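Local atomic coordinates of D-alanyl-D-alanine carboxypeptidase (Streptococcus pneumoniae R6, PDB entry 1XP4), a protein that probably trims the terminal D-alanine from cell-wall peptide precursors as a serine-type D-Ala-D-Ala carboxypeptidase, and so regulates peptidoglycan synthesis. Residues A[60-73]-A[85-97]. Sequence-based numbering, arbitrary orientation.
Sequences ITLSTPVDISDYPY and PMEARNYTVEELL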
ATOM      1  N   ILE A  60      -8.436   9.758  18.260  1.00 10.41           N
ATOM      2  CA  ILE A  60      -8.909   8.454  18.708  1.00 12.15           C
ATOM      3  C   ILE A  60      -7.680   7.662  19.117  1.00 12.40           C
ATOM      4  O   ILE A  60      -6.560   8.038  18.783  1.00 11.57           O
ATOM      5  CB  ILE A  60      -9.653   7.643  17.613  1.00 12.53           C
ATOM      6  CG1 ILE A  60      -8.765   7.478  16.378  1.00 15.87           C
ATOM      7  CG2 ILE A  60     -10.964   8.298  17.288  1.00 11.98           C
ATOM      8  CD1 ILE A  60      -9.330   6.544  15.336  1.00 11.52           C
ATOM      9  N   THR A  61      -7.894   6.574  19.846  1.00 11.36           N
ATOM     10  CA  THR A  61      -6.799   5.731  20.289  1.00 11.84           C
ATOM     11  C   THR A  61      -7.214   4.294  20.053  1.00 13.74           C
ATOM     12  O   THR A  61      -8.397   4.006  19.872  1.00 13.91           O
ATOM     13  CB  THR A  61      -6.514   5.915  21.785  1.00 14.55           C
ATOM     14  OG1 THR A  61      -7.622   5.419  22.548  1.00 18.32           O
ATOM     15  CG2 THR A  61      -6.292   7.388  22.111  1.00 11.37           C
ATOM     16  N   LEU A  62      -6.245   3.389  20.067  1.00 15.07           N
ATOM     17  CA  LEU A  62      -6.524   1.979  19.838  1.00 14.11           C
ATOM     18  C   LEU A  62      -7.553   1.374  20.789  1.00 15.81           C
ATOM     19  O   LEU A  62      -8.304   0.485  20.396  1.00 16.86           O
ATOM     20  CB  LEU A  62      -5.222   1.174  19.895  1.00 11.99           C
ATOM     21  CG  LEU A  62      -4.295   1.458  18.700  1.00 16.07           C
ATOM     22  CD1 LEU A  62      -2.947   0.810  18.889  1.00 12.61           C
ATOM     23  CD2 LEU A  62      -4.945   0.951  17.423  1.00 16.46           C
ATOM     24  N   SER A  63      -7.610   1.855  22.028  1.00 15.85           N
ATOM     25  CA  SER A  63      -8.558   1.295  22.996  1.00 16.56           C
ATOM     26  C   SER A  63      -9.871   2.060  23.106  1.00 18.07           C
ATOM     27  O   SER A  63     -10.722   1.737  23.940  1.00 17.48           O
ATOM     28  CB  SER A  63      -7.910   1.225  24.374  1.00 15.76           C
ATOM     29  OG  SER A  63      -7.788   2.519  24.930  1.00 18.74           O
ATOM     30  N   THR A  64     -10.034   3.077  22.267  1.00 19.79           N
ATOM     31  CA  THR A  64     -11.244   3.889  22.278  1.00 19.68           C
ATOM     32  C   THR A  64     -12.493   3.078  21.930  1.00 19.50           C
ATOM     33  O   THR A  64     -12.555   2.424  20.887  1.00 17.62           O
ATOM     34  CB  THR A  64     -11.147   5.069  21.268  1.00 22.13           C
ATOM     35  OG1 THR A  64     -10.034   5.910  21.603  1.00 23.34           O
ATOM     36  CG2 THR A  64     -12.435   5.897  21.284  1.00 19.74           C
ATOM     37  N   PRO A  65     -13.496   3.093  22.818  1.00 20.26           N
ATOM     38  CA  PRO A  65     -14.759   2.375  22.612  1.00 20.28           C
ATOM     39  C   PRO A  65     -15.530   3.019  21.458  1.00 18.61           C
ATOM     40  O   PRO A  65     -15.642   4.248  21.390  1.00 20.40           O
ATOM     41  CB  PRO A  65     -15.480   2.562  23.944  1.00 19.21           C
ATOM     42  CG  PRO A  65     -14.358   2.620  24.917  1.00 21.31           C
ATOM     43  CD  PRO A  65     -13.365   3.518  24.221  1.00 20.43           C
ATOM     44  N   VAL A  66     -16.054   2.198  20.555  1.00 16.23           N
ATOM     45  CA  VAL A  66     -16.810   2.710  19.416  1.00 14.96           C
ATOM     46  C   VAL A  66     -18.197   2.083  19.364  1.00 14.45           C
ATOM     47  O   VAL A  66     -18.331   0.860  19.289  1.00 12.91           O
ATOM     48  CB  VAL A  66     -16.092   2.421  18.068  1.00 14.57           C
ATOM     49  CG1 VAL A  66     -16.904   2.981  16.916  1.00 13.09           C
ATOM     50  CG2 VAL A  66     -14.712   3.048  18.061  1.00 17.31           C
ATOM     51  N   ASP A  67     -19.222   2.934  19.413  1.00 13.22           N
ATOM     52  CA  ASP A  67     -20.617   2.495  19.356  1.00 12.37           C
ATOM     53  C   ASP A  67     -20.931   1.979  17.962  1.00 11.39           C
ATOM     54  O   ASP A  67     -20.330   2.396  16.976  1.00 10.77           O
ATOM     55  CB  ASP A  67     -21.558   3.660  19.699  1.00 13.64           C
ATOM     56  CG  ASP A  67     -23.026   3.342  19.435  1.00 15.20           C
ATOM     57  OD1 ASP A  67     -23.607   2.480  20.133  1.00 16.36           O
ATOM     58  OD2 ASP A  67     -23.603   3.964  18.522  1.00 18.14           O
ATOM     59  N   ILE A  68     -21.891   1.073  17.885  1.00 12.39           N
ATOM     60  CA  ILE A  68     -22.280   0.497  16.616  1.00 12.29           C
ATOM     61  C   ILE A  68     -23.762   0.767  16.364  1.00 11.26           C
ATOM     62  O   ILE A  68     -24.620   0.029  16.815  1.00 14.29           O
ATOM     63  CB  ILE A  68     -21.916  -0.998  16.633  1.00 10.00           C
ATOM     64  CG1 ILE A  68     -20.388  -1.095  16.670  1.00 11.36           C
ATOM     65  CG2 ILE A  68     -22.467  -1.713  15.417  1.00 11.06           C
ATOM     66  CD1 ILE A  68     -19.845  -2.469  16.842  1.00 17.34           C
ATOM     67  N   SER A  69     -24.040   1.847  15.640  1.00 12.58           N
ATOM     68  CA  SER A  69     -25.410   2.274  15.346  1.00 15.03           C
ATOM     69  C   SER A  69     -26.275   1.293  14.564  1.00 14.03           C
ATOM     70  O   SER A  69     -25.789   0.290  14.042  1.00 12.64           O
ATOM     71  CB  SER A  69     -25.405   3.627  14.621  1.00 13.38           C
ATOM     72  OG  SER A  69     -24.728   3.547  13.383  1.00 11.29           O
ATOM     73  N   ASP A  70     -27.565   1.612  14.492  1.00 13.46           N
ATOM     74  CA  ASP A  70     -28.547   0.785  13.801  1.00 15.37           C
ATOM     75  C   ASP A  70     -28.105   0.300  12.415  1.00 16.12           C
ATOM     76  O   ASP A  70     -28.103  -0.903  12.137  1.00 15.41           O
ATOM     77  CB  ASP A  70     -29.867   1.545  13.666  1.00 17.00           C
ATOM     78  CG  ASP A  70     -30.408   2.034  15.001  1.00 21.12           C
ATOM     79  OD1 ASP A  70     -30.121   1.397  16.044  1.00 17.67           O
ATOM     80  OD2 ASP A  70     -31.141   3.053  14.992  1.00 21.49           O
ATOM     81  N   TYR A  71     -27.746   1.243  11.550  1.00 15.82           N
ATOM     82  CA  TYR A  71     -27.310   0.938  10.192  1.00 15.65           C
ATOM     83  C   TYR A  71     -26.212  -0.129  10.123  1.00 15.62           C
ATOM     84  O   TYR A  71     -26.381  -1.151   9.459  1.00 15.28           O
ATOM     85  CB  TYR A  71     -26.874   2.241   9.502  1.00 17.31           C
ATOM     86  CG  TYR A  71     -25.963   2.106   8.295  1.00 19.48           C
ATOM     87  CD1 TYR A  71     -26.194   1.145   7.309  1.00 18.69           C
ATOM     88  CD2 TYR A  71     -24.893   2.988   8.116  1.00 21.04           C
ATOM     89  CE1 TYR A  71     -25.381   1.066   6.173  1.00 21.09           C
ATOM     90  CE2 TYR A  71     -24.076   2.922   6.986  1.00 21.49           C
ATOM     91  CZ  TYR A  71     -24.322   1.959   6.018  1.00 23.33           C
ATOM     92  OH  TYR A  71     -23.502   1.891   4.905  1.00 22.10           O
ATOM     93  N   PRO A  72     -25.079   0.085  10.813  1.00 13.63           N
ATOM     94  CA  PRO A  72     -24.021  -0.923  10.754  1.00 11.74           C
ATOM     95  C   PRO A  72     -24.418  -2.186  11.497  1.00 12.16           C
ATOM     96  O   PRO A  72     -24.048  -3.288  11.113  1.00 12.11           O
ATOM     97  CB  PRO A  72     -22.837  -0.228  11.424  1.00 10.09           C
ATOM     98  CG  PRO A  72     -23.130   1.217  11.228  1.00 13.75           C
ATOM     99  CD  PRO A  72     -24.597   1.290  11.502  1.00 13.67           C
ATOM    100  N   TYR A  73     -25.177  -2.025  12.568  1.00 13.25           N
ATOM    101  CA  TYR A  73     -25.577  -3.170  13.357  1.00 16.03           C
ATOM    102  C   TYR A  73     -26.543  -4.089  12.627  1.00 18.95           C
ATOM    103  O   TYR A  73     -26.372  -5.309  12.635  1.00 21.59           O
ATOM    104  CB  TYR A  73     -26.183  -2.702  14.677  1.00 16.12           C
ATOM    105  CG  TYR A  73     -26.790  -3.815  15.492  1.00 16.18           C
ATOM    106  CD1 TYR A  73     -26.017  -4.898  15.926  1.00 15.17           C
ATOM    107  CD2 TYR A  73     -28.145  -3.801  15.808  1.00 14.05           C
ATOM    108  CE1 TYR A  73     -26.585  -5.939  16.650  1.00 15.97           C
ATOM    109  CE2 TYR A  73     -28.723  -4.832  16.530  1.00 17.80           C
ATOM    110  CZ  TYR A  73     -27.944  -5.898  16.947  1.00 18.33           C
ATOM    111  OH  TYR A  73     -28.544  -6.920  17.648  1.00 20.92           O
ATOM    112  N   PRO A  85     -20.522 -11.264  14.223  1.00 22.74           N
ATOM    113  CA  PRO A  85     -21.466 -10.834  15.256  1.00 22.15           C
ATOM    114  C   PRO A  85     -20.942  -9.640  16.041  1.00 23.96           C
ATOM    115  O   PRO A  85     -19.772  -9.610  16.414  1.00 26.51           O
ATOM    116  CB  PRO A  85     -21.602 -12.076  16.126  1.00 21.66           C
ATOM    117  CG  PRO A  85     -21.370 -13.201  15.150  1.00 17.60           C
ATOM    118  CD  PRO A  85     -20.204 -12.696  14.359  1.00 20.05           C
HETATM  119  N   MSE A  86     -21.806  -8.654  16.281  1.00 24.00           N
HETATM  120  CA  MSE A  86     -21.441  -7.459  17.045  1.00 22.13           C
HETATM  121  C   MSE A  86     -22.584  -7.100  17.974  1.00 23.34           C
HETATM  122  O   MSE A  86     -22.927  -5.932  18.141  1.00 24.97           O
HETATM  123  CB  MSE A  86     -21.165  -6.290  16.106  1.00 19.15           C
HETATM  124  CG  MSE A  86     -19.841  -6.388  15.402  1.00 20.92           C
HETATM  125 SE   MSE A  86     -19.556  -4.923  14.194  1.00 19.58          SE
HETATM  126  CE  MSE A  86     -18.086  -5.686  13.197  1.00 18.48           C
ATOM    127  N   GLU A  87     -23.160  -8.122  18.588  1.00 25.41           N
ATOM    128  CA  GLU A  87     -24.300  -7.951  19.477  1.00 25.65           C
ATOM    129  C   GLU A  87     -24.080  -7.065  20.686  1.00 22.81           C
ATOM    130  O   GLU A  87     -25.030  -6.701  21.361  1.00 23.13           O
ATOM    131  CB  GLU A  87     -24.824  -9.323  19.911  1.00 27.20           C
ATOM    132  CG  GLU A  87     -25.551 -10.076  18.795  1.00 27.52           C
ATOM    133  CD  GLU A  87     -26.665  -9.242  18.170  1.00 30.88           C
ATOM    134  OE1 GLU A  87     -27.450  -8.649  18.944  1.00 32.45           O
ATOM    135  OE2 GLU A  87     -26.759  -9.181  16.920  1.00 28.65           O
ATOM    136  N   ALA A  88     -22.831  -6.709  20.953  1.00 22.58           N
ATOM    137  CA  ALA A  88     -22.520  -5.841  22.081  1.00 20.60           C
ATOM    138  C   ALA A  88     -22.557  -4.375  21.637  1.00 21.58           C
ATOM    139  O   ALA A  88     -22.480  -3.465  22.463  1.00 21.00           O
ATOM    140  CB  ALA A  88     -21.151  -6.190  22.638  1.00 19.20           C
ATOM    141  N   ARG A  89     -22.665  -4.164  20.324  1.00 21.17           N
ATOM    142  CA  ARG A  89     -22.728  -2.828  19.724  1.00 21.55           C
ATOM    143  C   ARG A  89     -21.739  -1.777  20.242  1.00 20.53           C
ATOM    144  O   ARG A  89     -22.015  -0.583  20.191  1.00 20.81           O
ATOM    145  CB  ARG A  89     -24.155  -2.273  19.828  1.00 21.78           C
ATOM    146  CG  ARG A  89     -25.148  -2.837  18.809  1.00 19.63           C
ATOM    147  CD  ARG A  89     -26.568  -2.706  19.344  1.00 25.72           C
ATOM    148  NE  ARG A  89     -27.503  -2.073  18.415  1.00 28.67           N
ATOM    149  CZ  ARG A  89     -27.391  -0.826  17.969  1.00 26.96           C
ATOM    150  NH1 ARG A  89     -26.380  -0.073  18.357  1.00 30.94           N
ATOM    151  NH2 ARG A  89     -28.300  -0.323  17.153  1.00 28.59           N
ATOM    152  N   ASN A  90     -20.593  -2.216  20.744  1.00 18.89           N
ATOM    153  CA  ASN A  90     -19.579  -1.283  21.216  1.00 17.48           C
ATOM    154  C   ASN A  90     -18.247  -2.005  21.280  1.00 17.04           C
ATOM    155  O   ASN A  90     -18.032  -2.870  22.128  1.00 19.25           O
ATOM    156  CB  ASN A  90     -19.929  -0.718  22.593  1.00 16.67           C
ATOM    157  CG  ASN A  90     -19.036   0.451  22.980  1.00 16.93           C
ATOM    158  OD1 ASN A  90     -17.818   0.304  23.096  1.00 15.53           O
ATOM    159  ND2 ASN A  90     -19.641   1.624  23.168  1.00 14.19           N
ATOM    160  N   TYR A  91     -17.354  -1.655  20.368  1.00 13.95           N
ATOM    161  CA  TYR A  91     -16.064  -2.297  20.336  1.00 14.29           C
ATOM    162  C   TYR A  91     -14.932  -1.307  20.198  1.00 16.03           C
ATOM    163  O   TYR A  91     -15.134  -0.147  19.861  1.00 20.25           O
ATOM    164  CB  TYR A  91     -16.006  -3.315  19.196  1.00 13.13           C
ATOM    165  CG  TYR A  91     -16.985  -4.452  19.359  1.00 12.24           C
ATOM    166  CD1 TYR A  91     -18.319  -4.312  18.964  1.00 12.32           C
ATOM    167  CD2 TYR A  91     -16.600  -5.648  19.977  1.00 10.18           C
ATOM    168  CE1 TYR A  91     -19.251  -5.324  19.190  1.00 12.03           C
ATOM    169  CE2 TYR A  91     -17.522  -6.668  20.204  1.00 10.66           C
ATOM    170  CZ  TYR A  91     -18.846  -6.495  19.813  1.00 10.91           C
ATOM    171  OH  TYR A  91     -19.771  -7.472  20.076  1.00  7.37           O
ATOM    172  N   THR A  92     -13.735  -1.801  20.470  1.00 15.47           N
ATOM    173  CA  THR A  92     -12.510  -1.031  20.406  1.00 14.30           C
ATOM    174  C   THR A  92     -12.098  -0.691  18.973  1.00 13.65           C
ATOM    175  O   THR A  92     -12.393  -1.436  18.034  1.00 14.05           O
ATOM    176  CB  THR A  92     -11.385  -1.827  21.111  1.00 13.75           C
ATOM    177  OG1 THR A  92     -11.314  -1.424  22.480  1.00 15.99           O
ATOM    178  CG2 THR A  92     -10.054  -1.611  20.448  1.00 14.30           C
ATOM    179  N   VAL A  93     -11.430   0.448  18.814  1.00 11.98           N
ATOM    180  CA  VAL A  93     -10.938   0.874  17.512  1.00 11.92           C
ATOM    181  C   VAL A  93     -10.057  -0.254  16.977  1.00 14.35           C
ATOM    182  O   VAL A  93     -10.208  -0.693  15.839  1.00 15.37           O
ATOM    183  CB  VAL A  93     -10.082   2.166  17.629  1.00  9.88           C
ATOM    184  CG1 VAL A  93      -9.213   2.339  16.388  1.00  7.78           C
ATOM    185  CG2 VAL A  93     -10.981   3.378  17.799  1.00  7.44           C
ATOM    186  N   GLU A  94      -9.134  -0.714  17.814  1.00 15.89           N
ATOM    187  CA  GLU A  94      -8.230  -1.790  17.444  1.00 17.82           C
ATOM    188  C   GLU A  94      -9.032  -3.031  17.071  1.00 18.16           C
ATOM    189  O   GLU A  94      -8.685  -3.753  16.139  1.00 21.32           O
ATOM    190  CB  GLU A  94      -7.280  -2.108  18.607  1.00 18.68           C
ATOM    191  CG  GLU A  94      -6.291  -3.243  18.336  1.00 23.82           C
ATOM    192  CD  GLU A  94      -5.282  -3.445  19.466  1.00 27.17           C
ATOM    193  OE1 GLU A  94      -5.706  -3.685  20.616  1.00 30.71           O
ATOM    194  OE2 GLU A  94      -4.061  -3.369  19.207  1.00 29.35           O
ATOM    195  N   GLU A  95     -10.115  -3.278  17.793  1.00 17.02           N
ATOM    196  CA  GLU A  95     -10.924  -4.447  17.504  1.00 18.85           C
ATOM    197  C   GLU A  95     -11.561  -4.352  16.122  1.00 18.25           C
ATOM    198  O   GLU A  95     -11.523  -5.310  15.344  1.00 16.46           O
ATOM    199  CB  GLU A  95     -11.989  -4.628  18.589  1.00 20.19           C
ATOM    200  CG  GLU A  95     -11.381  -4.851  19.963  1.00 22.21           C
ATOM    201  CD  GLU A  95     -12.395  -5.281  21.001  1.00 26.29           C
ATOM    202  OE1 GLU A  95     -13.323  -4.491  21.299  1.00 21.79           O
ATOM    203  OE2 GLU A  95     -12.257  -6.415  21.519  1.00 26.08           O
ATOM    204  N   LEU A  96     -12.132  -3.194  15.811  1.00 17.31           N
ATOM    205  CA  LEU A  96     -12.757  -2.993  14.509  1.00 17.26           C
ATOM    206  C   LEU A  96     -11.703  -3.004  13.407  1.00 17.71           C
ATOM    207  O   LEU A  96     -11.913  -3.564  12.331  1.00 18.53           O
ATOM    208  CB  LEU A  96     -13.521  -1.674  14.493  1.00 15.20           C
ATOM    209  CG  LEU A  96     -14.678  -1.612  15.487  1.00 13.45           C
ATOM    210  CD1 LEU A  96     -15.299  -0.227  15.451  1.00 13.44           C
ATOM    211  CD2 LEU A  96     -15.707  -2.687  15.145  1.00 15.20           C
ATOM    212  N   LEU A  97     -10.565  -2.385  13.685  1.00 17.59           N
ATOM    213  CA  LEU A  97      -9.477  -2.341  12.725  1.00 20.33           C
ATOM    214  C   LEU A  97      -9.067  -3.764  12.361  1.00 20.74           C
ATOM    215  O   LEU A  97      -8.872  -4.095  11.191  1.00 22.65           O
ATOM    216  CB  LEU A  97      -8.284  -1.613  13.332  1.00 20.79           C
ATOM    217  CG  LEU A  97      -7.732  -0.432  12.543  1.00 22.23           C
ATOM    218  CD1 LEU A  97      -6.525   0.120  13.290  1.00 22.94           C
ATOM    219  CD2 LEU A  97      -7.354  -0.869  11.138  1.00 23.62           C
TER
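Strands 65-67 and 90-92 pair as a short antiparallel ribbon, with Val66 and Tyr91 as its hydrogen-bonded pair (Val66 N to Tyr91 O 2.6 Å, Tyr91 N to Val66 O 2.9 Å), and Ile68 N continues the ladder to Arg89 O at 2.8 Å. Pro65, with no N-H to give, suits a non-hydrogen-bonded position opposite Thr92. Branched Val66 turns to the buried face, where its CG2 meets Val93 CG2 at 3.8 Å and its CB packs on Leu96 CD1. Ile68 crosses Met86, a selenomethionine whose long, unbranched chain brings SE within 3.6 Å of Ile68 CD1. This two-stranded ribbon belongs to the helical part of the penicillin-binding, beta-lactamase-like fold, apart from the five-stranded sheet; strand 90-92 runs straight into helix 93-103, which leads toward Ser104, a predicted active-site residue. Beyond the ribbon, where helix 70-74 begins, Arg89 CD makes a CH-pi contact 3.9 Å from the Tyr73 ring centroid and 5° off the normal, with NE over the same face. Arginine is long enough to lay methylenes on the ring and still reach Asp70, whose OD1 forms a salt bridge with Arg89 NH2 at 2.7 Å, the carboxylate plane nearly perpendicular to the guanidinium. The Glu87 carboxylate sits at the ring edge, beside the Tyr73 hydroxyl.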